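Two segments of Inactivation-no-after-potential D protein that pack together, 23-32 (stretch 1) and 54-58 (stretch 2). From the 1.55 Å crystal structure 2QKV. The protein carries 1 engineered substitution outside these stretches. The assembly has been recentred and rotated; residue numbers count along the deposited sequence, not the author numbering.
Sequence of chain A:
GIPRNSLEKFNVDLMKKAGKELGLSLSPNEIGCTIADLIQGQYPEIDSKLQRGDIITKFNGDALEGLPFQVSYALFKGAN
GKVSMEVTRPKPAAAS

Stretch 1 (23-32) GLSLSPNEIG
Stretch 2 54-58: DIITK

The first stretch runs as a strand from Leu24 and later bends through a turn that includes Glu30 and Ile31; residues 55-58 begin a strand that continues later in the chain, extended at Ile55 (-117/118) and Ile56 (-81/122), with psi dropping to -14° at Thr57 (phi -109°) before Lys58 (-147/137). No hydrogen bond joins the two stretches, and the contact, 296 Å² summed over both sides, rests on aliphatic side chains and on one close approach of backbone at Gly32.

The register is set where Gly32 CA lies 4.5 Å from Thr57 CA. Gly32 has phi/psi of 166/-153, at which a side chain would jam against the carbonyl oxygen of Ile31. The neighbouring strand gives a second reason for glycine: an ideal CB on Gly32 would stand 2.1 Å from Ile56 O, a clash, and 3.2 Å from both Thr57 CA and Ile55 CG2. Without that atom, Gly32 CA comes within 3.2 Å of Ile56 O in a CA-H...O contact with an angle of 132° at the hydrogen.

The turn is closed by Asn29 N donating to Gly32 O at 2.9 Å, with a weak return bond from Gly32 N to Asn29 O at 3.3 Å. Glu30 (-58/-32) and Ile31 (-98/-12) carry the chain round between them. Glu30, exposed and out of reach of the second strand, can keep its charge in solvent.

Ile31 leaves its backbone sideways to the second strand, but with chi1 p (75°) and chi2 t (163°) its end comes nearer. Ile31 CG1 meets Ile55 CG2 at 3.8 Å, and Ile31 CD1 lies 4.2 Å from Thr57 CG2. Ile55 points toward the turn in the m,t rotamer (-55°, 179°); Ile55 CG2 also packs 3.9 Å from Gly32 C, so one methyl fills the space beside the glycine as well as touching Ile31. Thr57, chi1 p (57°), suits a mixed setting: Thr57 CG2 sits 3.5 Å from Ile31 O, while its hydroxyl is hydrogen-bonded elsewhere in the structure.

Ile56, also m,t (-59°, 167°), extends to the leucines of the first strand, Ile56 CD1 lying 4.0 Å from Leu24 CD1 and 4.2 Å from Leu26 CD2. Both leucines adopt the same m,t rotamer (-51°, 175°), a common low-energy shape. Leu24 points toward the second strand, whereas Leu26 starts sideways and its end comes nearer. Ser25 and Ser27, alternating with them along the extended backbone (phi/psi -95/124 and -128/118), are out of reach, with chi1 m and t respectively. Lys58 points away and takes no part in the contact; its side chain is t,t,m,t, and the residue is partly exposed, a setting a charged amine tolerates.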

# COMPACT_ATOMS: atom_id res chain seq x y z
N GLY A 23 26.53 6.68 0.32
CA GLY A 23 26.70 5.94 -0.91
C GLY A 23 25.64 4.89 -1.17
O GLY A 23 25.88 3.94 -1.91
N LEU A 24 24.46 5.07 -0.58
CA LEU A 24 23.37 4.11 -0.74
C LEU A 24 22.20 4.68 -1.52
O LEU A 24 21.67 5.73 -1.15
CB LEU A 24 22.84 3.69 0.63
CG LEU A 24 23.80 3.22 1.72
CD1 LEU A 24 23.01 2.97 3.02
CD2 LEU A 24 24.48 1.96 1.25
N SER A 25 21.79 3.99 -2.58
CA SER A 25 20.61 4.40 -3.35
C SER A 25 19.48 3.57 -2.74
O SER A 25 19.57 2.34 -2.69
CB SER A 25 20.78 4.04 -4.83
OG SER A 25 21.91 4.71 -5.38
N LEU A 26 18.43 4.23 -2.27
CA LEU A 26 17.33 3.52 -1.60
C LEU A 26 16.07 3.40 -2.44
O LEU A 26 15.74 4.29 -3.21
CB LEU A 26 16.98 4.24 -0.30
CG LEU A 26 18.13 4.54 0.66
CD1 LEU A 26 17.59 5.34 1.83
CD2 LEU A 26 18.76 3.22 1.15
N SER A 27 15.35 2.30 -2.23
CA SER A 27 14.10 2.01 -2.93
C SER A 27 13.10 1.69 -1.83
O SER A 27 13.28 0.72 -1.09
CB SER A 27 14.31 0.78 -3.83
OG SER A 27 13.11 0.38 -4.47
N PRO A 28 12.02 2.48 -1.69
CA PRO A 28 11.06 2.19 -0.62
C PRO A 28 10.16 0.99 -0.85
O PRO A 28 9.80 0.66 -1.98
CB PRO A 28 10.26 3.48 -0.52
CG PRO A 28 10.17 3.90 -1.97
CD PRO A 28 11.57 3.65 -2.49
N ASN A 29 9.81 0.32 0.25
CA ASN A 29 8.88 -0.79 0.21
C ASN A 29 8.17 -0.87 1.55
O ASN A 29 8.49 -0.11 2.48
CB ASN A 29 9.57 -2.11 -0.21
CG ASN A 29 10.63 -2.57 0.75
OD1 ASN A 29 11.80 -2.72 0.37
ND2 ASN A 29 10.24 -2.83 1.98
N GLU A 30 7.19 -1.76 1.67
CA GLU A 30 6.43 -1.84 2.90
C GLU A 30 7.20 -2.11 4.18
O GLU A 30 6.79 -1.62 5.24
CB GLU A 30 5.30 -2.86 2.75
CG GLU A 30 4.07 -2.33 2.01
CD GLU A 30 3.48 -1.07 2.65
OE1 GLU A 30 3.40 -1.00 3.89
OE2 GLU A 30 3.09 -0.15 1.89
N ILE A 31 8.29 -2.86 4.11
CA ILE A 31 9.01 -3.13 5.35
C ILE A 31 10.22 -2.23 5.61
O ILE A 31 10.74 -2.21 6.72
CB ILE A 31 9.47 -4.61 5.50
CG1 ILE A 31 10.65 -4.93 4.60
CG2 ILE A 31 8.30 -5.54 5.20
CD1 ILE A 31 11.37 -6.22 5.02
N GLY A 32 10.66 -1.47 4.62
CA GLY A 32 11.81 -0.61 4.84
C GLY A 32 12.34 -0.10 3.52
O GLY A 32 11.60 0.01 2.54
N ASP A 54 19.96 -5.63 0.44
CA ASP A 54 19.63 -5.64 1.86
C ASP A 54 18.54 -4.60 2.10
O ASP A 54 18.46 -3.60 1.37
CB ASP A 54 20.84 -5.29 2.73
CG ASP A 54 21.86 -6.42 2.81
OD1 ASP A 54 21.55 -7.55 2.39
OD2 ASP A 54 22.97 -6.15 3.33
N ILE A 55 17.70 -4.83 3.10
CA ILE A 55 16.61 -3.91 3.41
C ILE A 55 16.79 -3.31 4.79
O ILE A 55 16.81 -4.04 5.79
CB ILE A 55 15.23 -4.62 3.37
CG1 ILE A 55 15.05 -5.31 2.01
CG2 ILE A 55 14.12 -3.60 3.61
CD1 ILE A 55 13.74 -6.06 1.89
N ILE A 56 16.95 -1.99 4.83
CA ILE A 56 17.10 -1.28 6.10
C ILE A 56 15.69 -1.11 6.66
O ILE A 56 14.83 -0.50 6.01
CB ILE A 56 17.77 0.10 5.86
CG1 ILE A 56 19.14 -0.11 5.21
CG2 ILE A 56 17.90 0.85 7.18
CD1 ILE A 56 19.80 1.15 4.63
N THR A 57 15.47 -1.63 7.86
CA THR A 57 14.15 -1.61 8.50
C THR A 57 13.96 -0.67 9.69
O THR A 57 12.83 -0.44 10.12
CB THR A 57 13.76 -3.04 8.93
OG1 THR A 57 14.77 -3.55 9.81
CG2 THR A 57 13.67 -3.95 7.71
N LYS A 58 15.06 -0.16 10.23
CA LYS A 58 14.99 0.79 11.34
C LYS A 58 16.17 1.74 11.19
O LYS A 58 17.27 1.33 10.87
CB LYS A 58 15.04 0.08 12.70
CG LYS A 58 14.75 1.03 13.87
CD LYS A 58 14.52 0.32 15.19
CE LYS A 58 13.18 -0.40 15.19
NZ LYS A 58 12.78 -0.89 16.55